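Local coordinates for uncharacterized protein POB3N (Chaetomium thermophilum var. thermophilum, PDB 4KHB) that probably reorganizes nucleosomes as part of the FACT histone chaperone complex, of which this chain forms the N-terminal PH-like domains of the POB3 subunit, at residues 52-55 with 60-63; 81-86 with 96-101. All coordinates share one frame; numbering follows the deposited sequence.

How the contacts relate
Both contacts lie in the POB3-like N-terminal PH domain, on the same side of the chain's centre, and their centres are about 8 Å apart. Contact 1 comes first along the chain and is complete before contact 2 begins: it pairs the strands 51-56 and 61-66 of a beta hairpin, and contact 2 then sets the start of helix 83-92 against strand 98-100. They meet in one mixed sheet, where 51-56 runs antiparallel to 61-66 and parallel to 98-100. W54 links the two, its backbone probably hydrogen-bonded to E99 and K101 and its indole packed on L86. Helix 83-92 lies over the apolar face of the sheet, consistent with the helix that packs on PH-like sheets.

Contact 1 of 2, residues 52-55 with 60-63; sequences AQWS and GYEV
The indole of W54 lies against Y61 across an antiparallel two-residue bridge ladder. W54 pairs with V63 at a non-hydrogen-bonded position; S55 and E62 form the hydrogen-bonded pair, E62 N giving a short bond to S55 O (2.7 Å) and S55 N a longer one to E62 O (3.2 Å). Apolar contacts gather round W54. With CG anti to the backbone N (chi1 168°), the indole reaches Y61, whose CB sits over one face of the six-membered ring, 3.4 Å from W54 CH2. The two rings are nearly parallel (9°) but slid largely apart. V63 CG2 meets the indole in its plane, 3.9 Å from W54 CE3. Replacing W54 by an alanine removes the indole, and Y61 CB and V63 CG2 would probably face a gap. The polar side is bridged by a water that lies 2.8 Å from E62 OE1, probably donating to it, and bonds S55 OG, which also bonds R43 of the SPT16D chain, while E62 OE2 bonds Q74. This hairpin is the middle of the mixed sheet, with 72-78 beside 61-66 and 98-100 beside 51-56; helix 83-92 covers the W54 and V63 face through L86 and, at V63, also F90.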
ATOM      1  N   ALA H  52       1.880 -14.986   8.862  1.00 14.68           N
ATOM      2  CA  ALA H  52       2.371 -14.737   7.510  1.00 13.30           C
ATOM      3  C   ALA H  52       1.241 -14.641   6.491  1.00 11.41           C
ATOM      4  O   ALA H  52       0.281 -15.414   6.539  1.00 10.18           O
ATOM      5  CB  ALA H  52       3.360 -15.817   7.102  1.00  9.68           C
ATOM      6  N   GLN H  53       1.373 -13.704   5.556  1.00  8.94           N
ATOM      7  CA  GLN H  53       0.370 -13.513   4.513  1.00 12.44           C
ATOM      8  C   GLN H  53       0.996 -13.588   3.126  1.00 12.83           C
ATOM      9  O   GLN H  53       2.123 -13.132   2.913  1.00 11.74           O
ATOM     10  CB  GLN H  53      -0.352 -12.169   4.686  1.00 10.35           C
ATOM     11  CG  GLN H  53      -1.152 -12.034   5.976  1.00 14.27           C
ATOM     12  CD  GLN H  53      -1.728 -10.641   6.154  1.00 18.90           C
ATOM     13  OE1 GLN H  53      -1.515  -9.758   5.322  1.00 21.83           O
ATOM     14  NE2 GLN H  53      -2.464 -10.438   7.240  1.00 23.27           N
ATOM     15  N   TRP H  54       0.253 -14.160   2.184  1.00  8.54           N
ATOM     16  CA  TRP H  54       0.713 -14.309   0.811  1.00  8.42           C
ATOM     17  C   TRP H  54      -0.206 -13.517  -0.115  1.00 12.70           C
ATOM     18  O   TRP H  54      -1.424 -13.715  -0.098  1.00 14.82           O
ATOM     19  CB  TRP H  54       0.687 -15.793   0.449  1.00 10.26           C
ATOM     20  CG  TRP H  54       0.853 -16.110  -0.999  1.00 12.41           C
ATOM     21  CD1 TRP H  54      -0.139 -16.358  -1.905  1.00 16.09           C
ATOM     22  CD2 TRP H  54       2.087 -16.256  -1.706  1.00 11.95           C
ATOM     23  NE1 TRP H  54       0.404 -16.633  -3.137  1.00 15.47           N
ATOM     24  CE2 TRP H  54       1.771 -16.578  -3.040  1.00 15.97           C
ATOM     25  CE3 TRP H  54       3.429 -16.141  -1.341  1.00 10.05           C
ATOM     26  CZ2 TRP H  54       2.753 -16.783  -4.010  1.00 16.08           C
ATOM     27  CZ3 TRP H  54       4.400 -16.343  -2.303  1.00 11.49           C
ATOM     28  CH2 TRP H  54       4.060 -16.664  -3.618  1.00 11.42           C
ATOM     29  N   SER H  55       0.373 -12.628  -0.921  1.00  9.65           N
ATOM     30  CA  SER H  55      -0.412 -11.819  -1.854  1.00 13.99           C
ATOM     31  C   SER H  55       0.424 -11.244  -2.995  1.00 15.43           C
ATOM     32  O   SER H  55       1.658 -11.247  -2.946  1.00 12.38           O
ATOM     33  CB  SER H  55      -1.123 -10.680  -1.112  1.00 13.63           C
ATOM     34  OG  SER H  55      -0.194  -9.717  -0.644  1.00 15.26           O
ATOM     35  N   GLY H  60       6.509  -9.150  -8.174  1.00 30.15           N
ATOM     36  CA  GLY H  60       5.861 -10.445  -8.094  1.00 25.84           C
ATOM     37  C   GLY H  60       4.973 -10.575  -6.872  1.00 23.00           C
ATOM     38  O   GLY H  60       4.194  -9.674  -6.561  1.00 24.76           O
ATOM     39  N   TYR H  61       5.087 -11.697  -6.170  1.00 15.48           N
ATOM     40  CA  TYR H  61       4.386 -12.056  -4.941  1.00 15.27           C
ATOM     41  C   TYR H  61       5.074 -11.783  -3.614  1.00 15.31           C
ATOM     42  O   TYR H  61       6.223 -11.818  -3.523  1.00 13.14           O
ATOM     43  CB  TYR H  61       4.014 -13.507  -4.947  1.00 14.88           C
ATOM     44  CG  TYR H  61       2.987 -13.773  -5.917  1.00 22.66           C
ATOM     45  CD1 TYR H  61       3.310 -13.892  -7.229  1.00 23.97           C
ATOM     46  CD2 TYR H  61       1.683 -13.901  -5.552  1.00 20.21           C
ATOM     47  CE1 TYR H  61       2.400 -14.090  -8.120  1.00 31.64           C
ATOM     48  CE2 TYR H  61       0.761 -14.109  -6.443  1.00 22.73           C
ATOM     49  CZ  TYR H  61       1.129 -14.203  -7.738  1.00 35.30           C
ATOM     50  OH  TYR H  61       0.231 -14.414  -8.696  1.00 44.83           O
ATOM     51  N   GLU H  62       4.305 -11.502  -2.600  1.00 11.52           N
ATOM     52  CA  GLU H  62       4.854 -11.028  -1.340  1.00 12.76           C
ATOM     53  C   GLU H  62       4.538 -11.972  -0.188  1.00 12.70           C
ATOM     54  O   GLU H  62       3.399 -12.422  -0.040  1.00 11.09           O
ATOM     55  CB  GLU H  62       4.299  -9.633  -1.033  1.00 12.36           C
ATOM     56  CG  GLU H  62       4.757  -9.043   0.293  1.00 16.31           C
ATOM     57  CD  GLU H  62       3.969  -7.810   0.686  1.00 20.79           C
ATOM     58  OE1 GLU H  62       2.811  -7.957   1.132  1.00 21.31           O
ATOM     59  OE2 GLU H  62       4.509  -6.693   0.548  1.00 20.90           O
ATOM     60  N   VAL H  63       5.547 -12.265   0.626  1.00 10.02           N
ATOM     61  CA  VAL H  63       5.320 -12.883   1.924  1.00  9.30           C
ATOM     62  C   VAL H  63       5.436 -11.785   2.969  1.00 12.50           C
ATOM     63  O   VAL H  63       6.501 -11.188   3.134  1.00 10.66           O
ATOM     64  CB  VAL H  63       6.347 -13.988   2.229  1.00  8.08           C
ATOM     65  CG1 VAL H  63       6.186 -14.481   3.659  1.00 11.80           C
ATOM     66  CG2 VAL H  63       6.195 -15.138   1.254  1.00 10.24           C
TER
HETATM   67  O   HOH W   1       1.341 -10.272   1.591  1.00 13.87           O

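Contact 2 of 2, residues 81-86 with 96-101; sequences EDYERL and TNLENK
The Y83 ring and the L98 side chain pass one another head to tail, the tyrosine reaching from the first turn of helix 83-92 toward the strand while the leucine reaches back toward the helix. The phenol leaves with CG anti to the backbone N (chi1 176°), which carries the ring from the helix toward strand 98-100 and brings its hydroxyl to the backbone of L98. There Y83 OH donates to L98 O over 3.2 Å, the donor lying nearly in line with the carbonyl bond at a C=O...donor angle of 160°. L98 points its CB at the helix, and the CD2 branch does the touching. That methyl approaches the tyrosine obliquely, 3.8 Å from Y83 CE1, with Y83 CD1 almost as near; L98 CG is 4.0 Å from Y83 CE1, so the branch point also lies beside the ring. The same L98 CD2 meets the helix a second time, 3.7 Å from L86 CB, one turn further along. The methyl therefore touches both the Y83 ring and L86 CB. Beyond the two segments, W54 of strand 51-56 touches both leucines and meets the Y83 ring at about 60°, while F10 of strand 8-11 also packs on L86. Chemically, this is a small apolar contact with one polar tie at its margin. The hydroxyl spends its proton on a main-chain oxygen, so the bond depends on the position of the L98 backbone and not on a partner side chain; one long hydrogen bond and the contacts of a single leucine branch thus join the first turn of helix 83-92 to strand 98-100, the outer strand of the mixed sheet in the POB3-like N-terminal PH domain.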
ATOM      1  N   GLU H  81       4.705 -19.963  -8.310  1.00 17.61           N
ATOM      2  CA  GLU H  81       5.021 -21.371  -8.091  1.00 19.53           C
ATOM      3  C   GLU H  81       5.631 -21.624  -6.709  1.00 21.24           C
ATOM      4  O   GLU H  81       5.669 -22.764  -6.233  1.00 17.82           O
ATOM      5  CB  GLU H  81       5.967 -21.866  -9.198  1.00 24.59           C
ATOM      6  CG  GLU H  81       7.350 -22.300  -8.725  1.00 31.83           C
ATOM      7  CD  GLU H  81       8.390 -22.256  -9.829  1.00 57.59           C
ATOM      8  OE1 GLU H  81       9.218 -23.188  -9.911  1.00 59.67           O
ATOM      9  OE2 GLU H  81       8.385 -21.281 -10.611  1.00 59.44           O
ATOM     10  N   ASP H  82       6.073 -20.556  -6.050  1.00 17.53           N
ATOM     11  CA  ASP H  82       6.807 -20.685  -4.795  1.00 18.20           C
ATOM     12  C   ASP H  82       5.903 -20.933  -3.589  1.00 17.03           C
ATOM     13  O   ASP H  82       6.397 -21.216  -2.500  1.00 16.62           O
ATOM     14  CB  ASP H  82       7.654 -19.431  -4.533  1.00 17.81           C
ATOM     15  CG  ASP H  82       8.797 -19.271  -5.517  1.00 23.48           C
ATOM     16  OD1 ASP H  82       9.364 -20.293  -5.953  1.00 35.42           O
ATOM     17  OD2 ASP H  82       9.124 -18.112  -5.851  1.00 20.70           O
ATOM     18  N   TYR H  83       4.590 -20.813  -3.775  1.00 20.05           N
ATOM     19  CA  TYR H  83       3.654 -20.882  -2.649  1.00 17.01           C
ATOM     20  C   TYR H  83       3.711 -22.157  -1.812  1.00 16.81           C
ATOM     21  O   TYR H  83       3.770 -22.098  -0.582  1.00 15.16           O
ATOM     22  CB  TYR H  83       2.208 -20.630  -3.097  1.00 13.61           C
ATOM     23  CG  TYR H  83       1.232 -20.796  -1.956  1.00 16.64           C
ATOM     24  CD1 TYR H  83       1.049 -19.783  -1.025  1.00 13.56           C
ATOM     25  CD2 TYR H  83       0.506 -21.972  -1.799  1.00 15.15           C
ATOM     26  CE1 TYR H  83       0.173 -19.935   0.029  1.00 16.30           C
ATOM     27  CE2 TYR H  83      -0.368 -22.133  -0.749  1.00 15.64           C
ATOM     28  CZ  TYR H  83      -0.532 -21.110   0.159  1.00 18.08           C
ATOM     29  OH  TYR H  83      -1.408 -21.268   1.206  1.00 21.25           O
ATOM     30  N   GLU H  84       3.680 -23.303  -2.484  1.00 17.79           N
ATOM     31  CA  GLU H  84       3.567 -24.590  -1.801  1.00 21.41           C
ATOM     32  C   GLU H  84       4.788 -24.890  -0.928  1.00 17.86           C
ATOM     33  O   GLU H  84       4.663 -25.471   0.156  1.00 17.76           O
ATOM     34  CB  GLU H  84       3.260 -25.710  -2.814  1.00 22.54           C
ATOM     35  CG  GLU H  84       4.352 -25.999  -3.841  1.00 43.39           C
ATOM     36  CD  GLU H  84       4.306 -27.433  -4.346  1.00 61.16           C
ATOM     37  OE1 GLU H  84       3.389 -28.184  -3.943  1.00 56.37           O
ATOM     38  OE2 GLU H  84       5.193 -27.816  -5.138  1.00 63.79           O
ATOM     39  N   ARG H  85       5.959 -24.473  -1.395  1.00 16.60           N
ATOM     40  CA  ARG H  85       7.191 -24.603  -0.631  1.00 17.95           C
ATOM     41  C   ARG H  85       7.139 -23.712   0.610  1.00 19.18           C
ATOM     42  O   ARG H  85       7.475 -24.145   1.712  1.00 20.47           O
ATOM     43  CB  ARG H  85       8.383 -24.212  -1.505  1.00 13.95           C
ATOM     44  CG  ARG H  85       9.524 -25.218  -1.518  1.00 16.75           C
ATOM     45  CD  ARG H  85      10.534 -24.882  -2.609  1.00 22.52           C
ATOM     46  NE  ARG H  85      11.779 -24.352  -2.056  1.00 24.01           N
ATOM     47  CZ  ARG H  85      12.562 -23.475  -2.677  1.00 22.38           C
ATOM     48  NH1 ARG H  85      12.234 -23.021  -3.878  1.00 22.57           N
ATOM     49  NH2 ARG H  85      13.673 -23.049  -2.093  1.00 21.69           N
ATOM     50  N   LEU H  86       6.732 -22.460   0.414  1.00 13.46           N
ATOM     51  CA  LEU H  86       6.635 -21.487   1.500  1.00 15.50           C
ATOM     52  C   LEU H  86       5.619 -21.911   2.558  1.00 17.29           C
ATOM     53  O   LEU H  86       5.850 -21.738   3.756  1.00 15.75           O
ATOM     54  CB  LEU H  86       6.294 -20.098   0.949  1.00  9.36           C
ATOM     55  CG  LEU H  86       7.370 -19.441   0.077  1.00 13.88           C
ATOM     56  CD1 LEU H  86       6.811 -18.274  -0.710  1.00  8.51           C
ATOM     57  CD2 LEU H  86       8.537 -18.980   0.931  1.00 13.14           C
ATOM     58  N   THR H  96       2.878 -21.849  11.649  1.00 21.38           N
ATOM     59  CA  THR H  96       2.072 -20.779  11.080  1.00 17.48           C
ATOM     60  C   THR H  96       1.459 -21.170   9.739  1.00 20.68           C
ATOM     61  O   THR H  96       2.124 -21.776   8.892  1.00 19.30           O
ATOM     62  CB  THR H  96       2.930 -19.514  10.858  1.00 23.12           C
ATOM     63  OG1 THR H  96       3.588 -19.147  12.080  1.00 23.08           O
ATOM     64  CG2 THR H  96       2.071 -18.361  10.393  1.00 29.17           C
ATOM     65  N   ASN H  97       0.190 -20.820   9.548  1.00 18.04           N
ATOM     66  CA  ASN H  97      -0.456 -20.984   8.254  1.00 17.97           C
ATOM     67  C   ASN H  97      -0.178 -19.765   7.380  1.00 17.16           C
ATOM     68  O   ASN H  97      -0.458 -18.634   7.784  1.00 23.13           O
ATOM     69  CB  ASN H  97      -1.966 -21.208   8.419  1.00 20.26           C
ATOM     70  CG  ASN H  97      -2.290 -22.517   9.123  1.00 24.68           C
ATOM     71  OD1 ASN H  97      -1.676 -23.548   8.848  1.00 27.67           O
ATOM     72  ND2 ASN H  97      -3.261 -22.483  10.029  1.00 28.28           N
ATOM     73  N   LEU H  98       0.371 -19.993   6.191  1.00 12.33           N
ATOM     74  CA  LEU H  98       0.573 -18.909   5.234  1.00 16.27           C
ATOM     75  C   LEU H  98      -0.763 -18.550   4.601  1.00 12.08           C
ATOM     76  O   LEU H  98      -1.236 -19.234   3.693  1.00 13.15           O
ATOM     77  CB  LEU H  98       1.597 -19.302   4.166  1.00 11.45           C
ATOM     78  CG  LEU H  98       1.969 -18.230   3.138  1.00 18.47           C
ATOM     79  CD1 LEU H  98       2.440 -16.969   3.837  1.00  6.27           C
ATOM     80  CD2 LEU H  98       3.050 -18.733   2.188  1.00 13.59           C
ATOM     81  N   GLU H  99      -1.368 -17.477   5.092  1.00 13.53           N
ATOM     82  CA  GLU H  99      -2.711 -17.103   4.674  1.00 15.85           C
ATOM     83  C   GLU H  99      -2.728 -16.471   3.287  1.00 17.24           C
ATOM     84  O   GLU H  99      -1.968 -15.542   3.009  1.00 12.45           O
ATOM     85  CB  GLU H  99      -3.324 -16.145   5.699  1.00 17.23           C
ATOM     86  CG  GLU H  99      -4.634 -15.509   5.268  1.00 30.27           C
ATOM     87  CD  GLU H  99      -5.170 -14.532   6.292  1.00 38.70           C
ATOM     88  OE1 GLU H  99      -4.448 -14.224   7.264  1.00 35.82           O
ATOM     89  OE2 GLU H  99      -6.320 -14.075   6.125  1.00 35.79           O
ATOM     90  N   ASN H 100      -3.600 -16.976   2.420  1.00 14.92           N
ATOM     91  CA  ASN H 100      -3.843 -16.331   1.139  1.00 11.48           C
ATOM     92  C   ASN H 100      -4.718 -15.105   1.365  1.00 10.10           C
ATOM     93  O   ASN H 100      -5.885 -15.225   1.741  1.00 13.73           O
ATOM     94  CB  ASN H 100      -4.510 -17.302   0.160  1.00 12.59           C
ATOM     95  CG  ASN H 100      -4.568 -16.761  -1.261  1.00 19.73           C
ATOM     96  OD1 ASN H 100      -4.942 -15.609  -1.491  1.00 17.31           O
ATOM     97  ND2 ASN H 100      -4.194 -17.594  -2.223  1.00 20.44           N
ATOM     98  N   LYS H 101      -4.149 -13.927   1.130  1.00 13.14           N
ATOM     99  CA  LYS H 101      -4.820 -12.678   1.463  1.00 11.49           C
ATOM    100  C   LYS H 101      -5.010 -11.815   0.225  1.00 13.08           C
ATOM    101  O   LYS H 101      -4.145 -10.999  -0.102  1.00 15.00           O
ATOM    102  CB  LYS H 101      -3.997 -11.914   2.504  1.00 19.76           C
ATOM    103  CG  LYS H 101      -4.750 -10.786   3.201  1.00 19.30           C
ATOM    104  CD  LYS H 101      -5.726 -11.323   4.239  1.00 20.73           C
ATOM    105  CE  LYS H 101      -5.962 -10.310   5.351  1.00 28.22           C
ATOM    106  NZ  LYS H 101      -6.959 -10.792   6.349  1.00 38.04           N
TER